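Long-range contacts in 3-dehydroshikimate dehydratase (Pseudomonas putida, PDB 5HMQ), which converts 3-dehydroshikimate to protocatechuate with loss of water, using a divalent metal ion, in the degradation of quinate and shikimate: residues C[445-450]-C[496-501]; C[519-524]-C[596-601]. One frame throughout, in Å; residues are numbered along the deposited sequence.

Contact 1: C[445-450]-C[496-501]; sequences HMALAL and RLPLNI. With MG (magnesium ion), chain L.
The parallel pairing of the first and last strands of a βαβββ module, as in vicinal oxygen chelate folds, sets 445-450 beside 496-501, their segment axes 4.4 Å apart at closest and 26° from parallel. On one face the leucines interdigitate: the CD2 methyl of Leu499 fills the hollow between two neighbours, 3.8 Å from Leu448 CB and the same from Leu450 CD1. Leu497, with CG anti to its backbone N (chi1 -161°), brings its branched end over to Leu448, its CD2 4.0 Å from Leu448 CD1. Helix 455-465 covers this leucine surface through Leu455, Trp458 and Tyr462.

On the other face the side chains are smaller or polar: the Pro498 ring lies against Ala447, with CG 3.6 Å from Ala447 CB, and Asn500 ND2 leans over the same methyl. Proline offers no N-H, and Met446 O instead packs on Pro498 CD. Met446 N still donates to Arg496 O and Leu448 N to Pro498 O; regular parallel pairing sets in at Leu448, whose O receives Asn500 N in a straight bond (180° at the hydrogen). From the Pro498 side of the sheet, the His445 imidazole binds magnesium through NE2 at 2.2 Å.

Contact 2: C[519-524]-C[596-601]; sequences SGVHHI and ERFFFE. With MG (magnesium ion), chain L.
The metal site of the C-terminal dioxygenase-like domain draws two of its three protein ligands from this parallel strand pair. His523 NE2 lies 2.4 Å and Glu601 OE1 2.3 Å from the magnesium; His445 and three waters complete the shell. The two side chains run alongside each other, the carboxylate plane turned 57° from the imidazole. The strands pair through Ile524: its N donates to Phe599 O at 3.2 Å, and its O receives Glu601 N at 2.9 Å. Earlier, the bond from Phe599 N to His522 O is weak, and water 4 donates to both His522 O and Arg597 O where the chains draw apart ahead of the strand pair.

Where strand 520-528 pairs antiparallel with 440-450, a classic beta bulge sets His522 and His523 both opposite Ala447, and Phe599 packs against both histidines. His523 CB sits over the centre of the phenyl face, 3.5 Å from its centroid, a CH-pi contact. The CE1 edge of that phenyl points to the face of the His522 ring in an offset edge-to-face pair with planes at 73°. On the opposite face, Ile524 CD1 rests against Phe600 CE2.

Ring to ring, His523 ND1 donates to His522 ND1 at 3.0 Å, nearly straight at 169° and close to both ring planes. His522 is thus a second-shell partner that, with the metal bond, probably helps hold the rotation of the liganding imidazole; since its ND1 accepts, it is probably neutral. Glu601 OE2 is gripped by water 2 and by His588, consistent with a charged carboxylate offsetting part of the metal's charge.

In the fold
Past the N-terminal TIM barrel and the first dioxygenase-like module, the chain enters strand 440-450. Contact 1 closes the first loop, returning through helix 455-465 and strands 469-474 and 484-489 to strand 496-501. Contact 2 opens only afterwards and closes a longer loop, through three helices and strands 576-579 and 585-590. The loops are therefore in series, neither nested nor crossed. Their strands join mid-sheet, where 440-450 runs antiparallel to 520-528 and Ala447 O lies 2.7 Å from His522 N, a probable hydrogen bond. One magnesium spans both contacts, and Leu450 and Ser519 both pack on Phe247 of the second subunit.

Contact 1: C[445-450]-C[496-501]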
loop_
_atom_site.group_PDB
_atom_site.type_symbol
_atom_site.label_atom_id
_atom_site.label_comp_id
_atom_site.label_asym_id
_atom_site.label_seq_id
_atom_site.Cartn_x
_atom_site.Cartn_y
_atom_site.Cartn_z
ATOM N N HIS C 445 0.966 7.317 -27.281
ATOM C CA HIS C 445 1.200 7.247 -25.847
ATOM C C HIS C 445 0.462 6.044 -25.286
ATOM O O HIS C 445 -0.454 5.502 -25.911
ATOM C CB HIS C 445 0.772 8.535 -25.129
ATOM C CG HIS C 445 -0.686 8.853 -25.254
ATOM N ND1 HIS C 445 -1.178 9.730 -26.196
ATOM C CD2 HIS C 445 -1.756 8.430 -24.539
ATOM C CE1 HIS C 445 -2.488 9.827 -26.062
ATOM N NE2 HIS C 445 -2.864 9.046 -25.065
HETATM N N MSE C 446 0.885 5.629 -24.099
HETATM C CA MSE C 446 0.269 4.503 -23.421
HETATM C C MSE C 446 0.192 4.784 -21.927
HETATM O O MSE C 446 1.207 5.053 -21.279
HETATM C CB MSE C 446 1.046 3.217 -23.694
HETATM C CG MSE C 446 0.381 1.973 -23.140
HETATM SE SE MSE C 446 1.212 0.323 -23.766
HETATM C CE MSE C 446 3.007 0.591 -23.039
ATOM N N ALA C 447 -1.022 4.733 -21.390
ATOM C CA ALA C 447 -1.277 5.075 -19.999
ATOM C C ALA C 447 -1.284 3.825 -19.131
ATOM O O ALA C 447 -1.765 2.768 -19.549
ATOM C CB ALA C 447 -2.608 5.815 -19.850
ATOM N N LEU C 448 -0.743 3.955 -17.922
ATOM C CA LEU C 448 -0.780 2.889 -16.935
ATOM C C LEU C 448 -1.675 3.296 -15.772
ATOM O O LEU C 448 -1.684 4.461 -15.361
ATOM C CB LEU C 448 0.626 2.570 -16.416
ATOM C CG LEU C 448 1.721 2.259 -17.432
ATOM C CD1 LEU C 448 3.021 1.892 -16.706
ATOM C CD2 LEU C 448 1.294 1.181 -18.435
ATOM N N ALA C 449 -2.426 2.334 -15.249
ATOM C CA ALA C 449 -3.168 2.504 -14.008
ATOM C C ALA C 449 -2.412 1.763 -12.917
ATOM O O ALA C 449 -2.264 0.540 -12.988
ATOM C CB ALA C 449 -4.600 1.988 -14.141
ATOM N N LEU C 450 -1.920 2.500 -11.924
ATOM C CA LEU C 450 -1.051 1.922 -10.912
ATOM C C LEU C 450 -1.621 2.136 -9.516
ATOM O O LEU C 450 -2.360 3.099 -9.285
ATOM C CB LEU C 450 0.354 2.538 -10.980
ATOM C CG LEU C 450 1.126 2.357 -12.289
ATOM C CD1 LEU C 450 2.402 3.186 -12.282
ATOM C CD2 LEU C 450 1.439 0.889 -12.527
ATOM N N ARG C 496 5.794 8.073 -24.448
ATOM C CA ARG C 496 4.988 8.874 -23.533
ATOM C C ARG C 496 4.151 7.929 -22.691
ATOM O O ARG C 496 3.504 7.021 -23.222
ATOM C CB ARG C 496 4.088 9.880 -24.265
ATOM C CG ARG C 496 4.816 10.822 -25.207
ATOM C CD ARG C 496 3.878 11.909 -25.723
ATOM N NE ARG C 496 3.467 12.856 -24.691
ATOM C CZ ARG C 496 2.855 14.007 -24.936
ATOM N NH1 ARG C 496 2.588 14.357 -26.182
ATOM N NH2 ARG C 496 2.518 14.814 -23.938
ATOM N N LEU C 497 4.150 8.159 -21.382
ATOM C CA LEU C 497 3.606 7.205 -20.417
ATOM C C LEU C 497 2.837 7.954 -19.342
ATOM O O LEU C 497 3.365 8.238 -18.259
ATOM C CB LEU C 497 4.730 6.360 -19.810
ATOM C CG LEU C 497 4.384 5.037 -19.134
ATOM C CD1 LEU C 497 4.248 3.934 -20.170
ATOM C CD2 LEU C 497 5.462 4.694 -18.121
ATOM N N PRO C 498 1.583 8.312 -19.613
ATOM C CA PRO C 498 0.734 8.846 -18.546
ATOM C C PRO C 498 0.432 7.772 -17.515
ATOM O O PRO C 498 0.429 6.575 -17.813
ATOM C CB PRO C 498 -0.531 9.304 -19.280
ATOM C CG PRO C 498 -0.510 8.593 -20.582
ATOM C CD PRO C 498 0.924 8.356 -20.928
ATOM N N LEU C 499 0.201 8.213 -16.282
ATOM C CA LEU C 499 0.084 7.311 -15.146
ATOM C C LEU C 499 -1.133 7.698 -14.323
ATOM O O LEU C 499 -1.211 8.823 -13.816
ATOM C CB LEU C 499 1.359 7.340 -14.298
ATOM C CG LEU C 499 2.638 6.989 -15.062
ATOM C CD1 LEU C 499 3.872 7.476 -14.328
ATOM C CD2 LEU C 499 2.723 5.496 -15.324
ATOM N N ASN C 500 -2.067 6.763 -14.186
ATOM C CA ASN C 500 -3.286 6.946 -13.417
ATOM C C ASN C 500 -3.249 6.070 -12.171
ATOM O O ASN C 500 -2.422 5.164 -12.035
ATOM C CB ASN C 500 -4.523 6.617 -14.262
ATOM C CG ASN C 500 -4.644 7.493 -15.494
ATOM O OD1 ASN C 500 -5.290 8.543 -15.464
ATOM N ND2 ASN C 500 -4.023 7.068 -16.587
ATOM N N ILE C 501 -4.162 6.360 -11.252
ATOM C CA ILE C 501 -4.259 5.657 -9.980
ATOM C C ILE C 501 -5.353 4.603 -10.090
ATOM O O ILE C 501 -6.510 4.923 -10.387
ATOM C CB ILE C 501 -4.535 6.627 -8.821
ATOM C CG1 ILE C 501 -3.380 7.621 -8.687
ATOM C CG2 ILE C 501 -4.745 5.859 -7.526
ATOM C CD1 ILE C 501 -3.591 8.668 -7.616
HETATM MG MG MG L . -4.780 9.309 -24.043
HETATM O O HOH W 1 -3.704 10.194 -22.123
HETATM O O HOH W 2 -4.970 11.167 -24.939
HETATM O O HOH W 3 -6.514 9.760 -23.005
#

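Contact 2: C[519-524]-C[596-601]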
loop_
_atom_site.group_PDB
_atom_site.type_symbol
_atom_site.label_atom_id
_atom_site.label_comp_id
_atom_site.label_asym_id
_atom_site.label_seq_id
_atom_site.Cartn_x
_atom_site.Cartn_y
_atom_site.Cartn_z
ATOM N N SER C 519 -4.434 -3.479 -11.609
ATOM C CA SER C 519 -3.635 -2.491 -12.307
ATOM C C SER C 519 -3.157 -3.067 -13.635
ATOM O O SER C 519 -3.351 -4.246 -13.935
ATOM C CB SER C 519 -2.455 -2.061 -11.434
ATOM O OG SER C 519 -2.910 -1.531 -10.203
ATOM N N GLY C 520 -2.535 -2.218 -14.435
ATOM C CA GLY C 520 -2.089 -2.621 -15.747
ATOM C C GLY C 520 -2.289 -1.497 -16.737
ATOM O O GLY C 520 -2.322 -0.326 -16.369
ATOM N N VAL C 521 -2.389 -1.864 -18.016
ATOM C CA VAL C 521 -2.554 -0.869 -19.067
ATOM C C VAL C 521 -3.883 -0.153 -18.906
ATOM O O VAL C 521 -4.945 -0.780 -18.810
ATOM C CB VAL C 521 -2.447 -1.527 -20.449
ATOM C CG1 VAL C 521 -3.012 -0.601 -21.522
ATOM C CG2 VAL C 521 -1.006 -1.843 -20.755
ATOM N N HIS C 522 -3.826 1.178 -18.861
ATOM C CA HIS C 522 -5.044 1.971 -18.814
ATOM C C HIS C 522 -5.636 2.117 -20.210
ATOM O O HIS C 522 -6.809 1.796 -20.430
ATOM C CB HIS C 522 -4.758 3.337 -18.189
ATOM C CG HIS C 522 -5.983 4.163 -17.952
ATOM N ND1 HIS C 522 -6.347 5.209 -18.771
ATOM C CD2 HIS C 522 -6.929 4.096 -16.986
ATOM C CE1 HIS C 522 -7.463 5.753 -18.320
ATOM N NE2 HIS C 522 -7.838 5.094 -17.237
ATOM N N HIS C 523 -4.836 2.589 -21.168
ATOM C CA HIS C 523 -5.260 2.639 -22.560
ATOM C C HIS C 523 -4.043 2.815 -23.454
ATOM O O HIS C 523 -2.977 3.250 -23.011
ATOM C CB HIS C 523 -6.276 3.763 -22.808
ATOM C CG HIS C 523 -5.692 5.142 -22.758
ATOM N ND1 HIS C 523 -5.631 5.882 -21.597
ATOM C CD2 HIS C 523 -5.171 5.926 -23.732
ATOM C CE1 HIS C 523 -5.084 7.057 -21.856
ATOM N NE2 HIS C 523 -4.796 7.108 -23.144
ATOM N N ILE C 524 -4.224 2.466 -24.724
ATOM C CA ILE C 524 -3.194 2.590 -25.749
ATOM C C ILE C 524 -3.732 3.508 -26.837
ATOM O O ILE C 524 -4.861 3.323 -27.308
ATOM C CB ILE C 524 -2.795 1.220 -26.327
ATOM C CG1 ILE C 524 -2.354 0.279 -25.203
ATOM C CG2 ILE C 524 -1.692 1.372 -27.361
ATOM C CD1 ILE C 524 -2.535 -1.185 -25.528
ATOM N N GLU C 596 -13.363 -5.100 -19.716
ATOM C CA GLU C 596 -13.259 -4.414 -18.428
ATOM C C GLU C 596 -11.813 -4.151 -18.011
ATOM O O GLU C 596 -11.510 -4.069 -16.818
ATOM C CB GLU C 596 -14.000 -5.187 -17.330
ATOM C CG GLU C 596 -15.423 -5.598 -17.698
ATOM C CD GLU C 596 -16.416 -4.441 -17.665
ATOM O OE1 GLU C 596 -15.990 -3.285 -17.477
ATOM O OE2 GLU C 596 -17.625 -4.697 -17.826
ATOM N N ARG C 597 -10.908 -3.999 -18.978
ATOM C CA ARG C 597 -9.534 -3.615 -18.674
ATOM C C ARG C 597 -9.140 -2.378 -19.466
ATOM O O ARG C 597 -9.683 -1.288 -19.251
ATOM C CB ARG C 597 -8.562 -4.755 -18.982
ATOM C CG ARG C 597 -9.153 -6.132 -18.831
ATOM C CD ARG C 597 -8.476 -6.913 -17.729
ATOM N NE ARG C 597 -9.144 -8.192 -17.514
ATOM C CZ ARG C 597 -8.821 -9.055 -16.558
ATOM N NH1 ARG C 597 -7.832 -8.779 -15.720
ATOM N NH2 ARG C 597 -9.488 -10.195 -16.440
ATOM N N PHE C 598 -8.198 -2.545 -20.387
ATOM C CA PHE C 598 -7.722 -1.441 -21.201
ATOM C C PHE C 598 -8.684 -1.152 -22.346
ATOM O O PHE C 598 -9.393 -2.037 -22.835
ATOM C CB PHE C 598 -6.334 -1.758 -21.760
ATOM C CG PHE C 598 -6.222 -3.133 -22.363
ATOM C CD1 PHE C 598 -6.587 -3.365 -23.680
ATOM C CD2 PHE C 598 -5.748 -4.195 -21.608
ATOM C CE1 PHE C 598 -6.484 -4.630 -24.232
ATOM C CE2 PHE C 598 -5.643 -5.461 -22.153
ATOM C CZ PHE C 598 -6.012 -5.679 -23.466
ATOM N N PHE C 599 -8.703 0.108 -22.768
ATOM C CA PHE C 599 -9.404 0.528 -23.969
ATOM C C PHE C 599 -8.395 1.138 -24.933
ATOM O O PHE C 599 -7.213 1.284 -24.618
ATOM C CB PHE C 599 -10.533 1.522 -23.647
ATOM C CG PHE C 599 -10.078 2.760 -22.919
ATOM C CD1 PHE C 599 -9.976 2.771 -21.537
ATOM C CD2 PHE C 599 -9.793 3.924 -23.616
ATOM C CE1 PHE C 599 -9.570 3.910 -20.863
ATOM C CE2 PHE C 599 -9.392 5.069 -22.949
ATOM C CZ PHE C 599 -9.279 5.062 -21.572
ATOM N N PHE C 600 -8.866 1.480 -26.126
ATOM C CA PHE C 600 -8.004 2.041 -27.152
ATOM C C PHE C 600 -8.439 3.460 -27.485
ATOM O O PHE C 600 -9.576 3.865 -27.227
ATOM C CB PHE C 600 -8.007 1.178 -28.418
ATOM C CG PHE C 600 -7.414 -0.186 -28.218
ATOM C CD1 PHE C 600 -8.213 -1.255 -27.857
ATOM C CD2 PHE C 600 -6.055 -0.395 -28.382
ATOM C CE1 PHE C 600 -7.669 -2.512 -27.670
ATOM C CE2 PHE C 600 -5.505 -1.651 -28.195
ATOM C CZ PHE C 600 -6.314 -2.710 -27.838
ATOM N N GLU C 601 -7.507 4.214 -28.063
ATOM C CA GLU C 601 -7.732 5.602 -28.429
ATOM C C GLU C 601 -7.104 5.861 -29.788
ATOM O O GLU C 601 -5.998 5.390 -30.068
ATOM C CB GLU C 601 -7.142 6.559 -27.384
ATOM C CG GLU C 601 -7.264 8.032 -27.744
ATOM C CD GLU C 601 -6.608 8.942 -26.723
ATOM O OE1 GLU C 601 -5.851 8.431 -25.870
ATOM O OE2 GLU C 601 -6.845 10.169 -26.773
HETATM MG MG MG L . -4.780 9.309 -24.043
HETATM O O HOH W 4 -8.684 1.064 -18.732
HETATM O O HOH W 2 -4.970 11.167 -24.939
HETATM O O HOH W 1 -3.704 10.194 -22.123
HETATM O O HOH W 3 -6.514 9.760 -23.005
#